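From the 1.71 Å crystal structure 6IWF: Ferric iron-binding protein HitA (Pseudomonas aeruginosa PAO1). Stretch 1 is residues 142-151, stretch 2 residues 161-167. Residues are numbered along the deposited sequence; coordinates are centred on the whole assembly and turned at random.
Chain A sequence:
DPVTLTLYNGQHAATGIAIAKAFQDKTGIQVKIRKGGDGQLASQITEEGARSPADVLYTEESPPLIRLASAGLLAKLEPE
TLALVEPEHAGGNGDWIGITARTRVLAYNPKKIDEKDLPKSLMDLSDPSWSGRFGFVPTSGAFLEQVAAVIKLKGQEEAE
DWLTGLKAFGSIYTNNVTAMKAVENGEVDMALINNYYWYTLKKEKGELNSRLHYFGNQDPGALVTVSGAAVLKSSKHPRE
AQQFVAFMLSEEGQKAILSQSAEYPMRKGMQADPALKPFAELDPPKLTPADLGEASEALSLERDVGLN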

# COMPACT_ATOMS: atom_id res chain seq x y z
N ALA A 142 4.26 -2.99 -3.43
CA ALA A 142 4.79 -1.76 -2.86
C ALA A 142 6.10 -1.37 -3.52
O ALA A 142 6.33 -0.19 -3.80
CB ALA A 142 4.99 -1.91 -1.35
N PHE A 143 7.01 -2.34 -3.72
CA PHE A 143 8.25 -2.00 -4.41
C PHE A 143 7.99 -1.62 -5.87
O PHE A 143 8.69 -0.76 -6.41
CB PHE A 143 9.25 -3.14 -4.31
CG PHE A 143 10.60 -2.79 -4.87
CD1 PHE A 143 11.46 -1.99 -4.13
CD2 PHE A 143 10.97 -3.20 -6.15
CE1 PHE A 143 12.71 -1.63 -4.65
CE2 PHE A 143 12.20 -2.84 -6.67
CZ PHE A 143 13.07 -2.04 -5.92
N LEU A 144 7.01 -2.24 -6.51
CA LEU A 144 6.65 -1.83 -7.87
C LEU A 144 6.30 -0.35 -7.91
O LEU A 144 6.74 0.38 -8.81
CB LEU A 144 5.48 -2.67 -8.37
CG LEU A 144 4.96 -2.27 -9.76
CD1 LEU A 144 6.01 -2.56 -10.81
CD2 LEU A 144 3.67 -3.03 -10.04
N GLU A 145 5.51 0.12 -6.94
CA GLU A 145 5.18 1.54 -6.90
C GLU A 145 6.42 2.38 -6.64
O GLU A 145 6.55 3.48 -7.20
CB GLU A 145 4.12 1.81 -5.84
CG GLU A 145 2.72 1.76 -6.43
CD GLU A 145 1.65 1.58 -5.39
OE1 GLU A 145 0.84 2.52 -5.17
OE2 GLU A 145 1.61 0.50 -4.78
N GLN A 146 7.35 1.88 -5.82
CA GLN A 146 8.62 2.59 -5.61
C GLN A 146 9.35 2.78 -6.92
O GLN A 146 9.89 3.85 -7.20
CB GLN A 146 9.50 1.82 -4.62
CG GLN A 146 10.86 2.52 -4.35
CD GLN A 146 10.67 3.87 -3.64
OE1 GLN A 146 10.69 3.93 -2.41
NE2 GLN A 146 10.49 4.94 -4.41
N VAL A 147 9.41 1.73 -7.74
CA VAL A 147 10.10 1.86 -9.02
C VAL A 147 9.40 2.87 -9.92
O VAL A 147 10.05 3.70 -10.58
CB VAL A 147 10.21 0.48 -9.70
CG1 VAL A 147 10.87 0.61 -11.08
CG2 VAL A 147 11.01 -0.45 -8.82
N ALA A 148 8.07 2.82 -9.96
CA ALA A 148 7.32 3.77 -10.78
C ALA A 148 7.61 5.20 -10.34
O ALA A 148 7.71 6.10 -11.17
CB ALA A 148 5.82 3.48 -10.70
N ALA A 149 7.75 5.41 -9.03
CA ALA A 149 8.08 6.74 -8.53
C ALA A 149 9.47 7.18 -8.98
O ALA A 149 9.67 8.34 -9.36
CB ALA A 149 7.98 6.77 -7.00
N VAL A 150 10.44 6.27 -8.97
CA VAL A 150 11.78 6.65 -9.43
C VAL A 150 11.75 7.01 -10.91
O VAL A 150 12.36 8.00 -11.34
CB VAL A 150 12.82 5.55 -9.11
CG1 VAL A 150 14.20 5.91 -9.68
CG2 VAL A 150 12.94 5.33 -7.60
N ILE A 151 11.03 6.23 -11.73
CA ILE A 151 10.92 6.56 -13.15
C ILE A 151 10.31 7.94 -13.33
O ILE A 151 10.80 8.76 -14.12
CB ILE A 151 10.08 5.51 -13.89
CG1 ILE A 151 10.83 4.18 -13.93
CG2 ILE A 151 9.79 5.99 -15.33
CD1 ILE A 151 9.98 3.03 -14.44
N ASP A 161 19.49 2.56 -14.21
CA ASP A 161 20.80 2.48 -13.57
C ASP A 161 20.66 2.16 -12.09
O ASP A 161 21.42 1.34 -11.54
CB ASP A 161 21.56 3.80 -13.75
CG ASP A 161 22.05 4.02 -15.17
OD1 ASP A 161 22.09 3.04 -15.96
OD2 ASP A 161 22.42 5.17 -15.48
N TRP A 162 19.69 2.80 -11.43
CA TRP A 162 19.47 2.56 -10.01
C TRP A 162 19.04 1.12 -9.76
O TRP A 162 19.59 0.43 -8.89
CB TRP A 162 18.43 3.57 -9.49
CG TRP A 162 17.93 3.31 -8.11
CD1 TRP A 162 18.57 3.61 -6.93
CD2 TRP A 162 16.68 2.72 -7.76
NE1 TRP A 162 17.78 3.22 -5.86
CE2 TRP A 162 16.62 2.68 -6.35
CE3 TRP A 162 15.61 2.22 -8.50
CZ2 TRP A 162 15.52 2.14 -5.66
CZ3 TRP A 162 14.51 1.70 -7.82
CH2 TRP A 162 14.48 1.66 -6.42
N LEU A 163 18.08 0.63 -10.55
CA LEU A 163 17.59 -0.73 -10.33
C LEU A 163 18.64 -1.76 -10.69
O LEU A 163 18.70 -2.83 -10.07
CB LEU A 163 16.30 -0.96 -11.12
CG LEU A 163 15.43 -2.11 -10.61
CD1 LEU A 163 15.03 -1.91 -9.14
CD2 LEU A 163 14.20 -2.30 -11.50
N THR A 164 19.51 -1.45 -11.65
CA THR A 164 20.65 -2.31 -11.93
C THR A 164 21.56 -2.43 -10.72
O THR A 164 21.98 -3.53 -10.35
CB THR A 164 21.43 -1.78 -13.13
OG1 THR A 164 20.61 -1.86 -14.30
CG2 THR A 164 22.71 -2.59 -13.36
N GLY A 165 21.84 -1.30 -10.06
CA GLY A 165 22.61 -1.35 -8.83
C GLY A 165 21.93 -2.16 -7.75
O GLY A 165 22.58 -2.92 -7.03
N LEU A 166 20.60 -2.01 -7.60
CA LEU A 166 19.91 -2.83 -6.60
C LEU A 166 20.01 -4.32 -6.93
O LEU A 166 20.17 -5.14 -6.02
CB LEU A 166 18.45 -2.39 -6.47
CG LEU A 166 18.19 -1.50 -5.26
CD1 LEU A 166 18.95 -0.18 -5.35
CD2 LEU A 166 16.68 -1.25 -5.14
N LYS A 167 19.91 -4.69 -8.21
CA LYS A 167 20.11 -6.09 -8.58
C LYS A 167 21.52 -6.57 -8.22
O LYS A 167 21.70 -7.71 -7.76
CB LYS A 167 19.84 -6.29 -10.07
CG LYS A 167 20.21 -7.69 -10.61
CD LYS A 167 19.09 -8.68 -10.41
CE LYS A 167 19.33 -9.99 -11.18
NZ LYS A 167 19.60 -9.79 -12.63

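The contact between these two helical segments of HitA is a purely apolar packing of side chains, in which large residues bridge helices whose axes come no closer than 11.3 Å. It illustrates a general principle: widely spaced helices can still be joined without a single hydrogen bond between them, provided that long or broad side chains fill the gap. The segments run roughly antiparallel, with 142° between their directions, and their backbones stay well apart, the CA atoms of Val-147 and Leu-163 lying 8.0 Å from each other. Backbone polarity is met largely within each helix by i to i+4 hydrogen bonds, such as Val-147 N to Phe-143 O at 2.9 Å and Leu-166 N to Trp-162 O at 2.9 Å, and every contact across the segments is between side chains.

Trp-162 contributes most, with 82 Å² covered by the other segment. Its CA-to-CB bond points toward the first helix, and with chi1 in the t well the indole reaches across to four residues there. Val-150 sets a methyl group over one face of the six-membered ring of Trp-162, CG2 lying 4.1 Å from the ring centroid and 17° off its normal, a CH-pi arrangement that suits a compact branched side chain. Val-147 meets the same indole at its edge, with CG2 4.2 Å from CZ3 of Trp-162. The aliphatic part of Gln-146 also approaches, its CG 4.3 Å from CH2 of Trp-162, while its NE2 is hydrogen-bonded elsewhere in the structure, as is the indole NE1. Both polar groups are thus satisfied without disturbing the apolar contact.

Phe-143 is the counterpart on the first helix. Its CA-to-CB bond points sideways, yet the length of the side chain, with chi1 at -174°, carries the end of the ring closer to the second helix. There Phe-143 CZ lies 3.8 Å from CD1 of Leu-163 and 3.8 Å from CD2 of Leu-166, both methyl groups sitting at the ring edge, and 4.0 Å from CH2 of Trp-162. Leu-163 CD1 also lies 4.3 Å from CG2 of Val-147, so one leucine methyl links an aromatic and an aliphatic neighbour.

Phe-143, Val-147 and Val-150 follow the three-to-four-residue repeat that gathers side chains along one side of a helix; on the second helix the neighbours Trp-162 and Leu-163 both point toward the first, and Leu-166 follows one turn later. All six are buried in the assembly, although the segments cover only 263 Å² of each other, summed over both. Asp-161, Thr-164 and Lys-167, by contrast, are exposed and take no part in the contact.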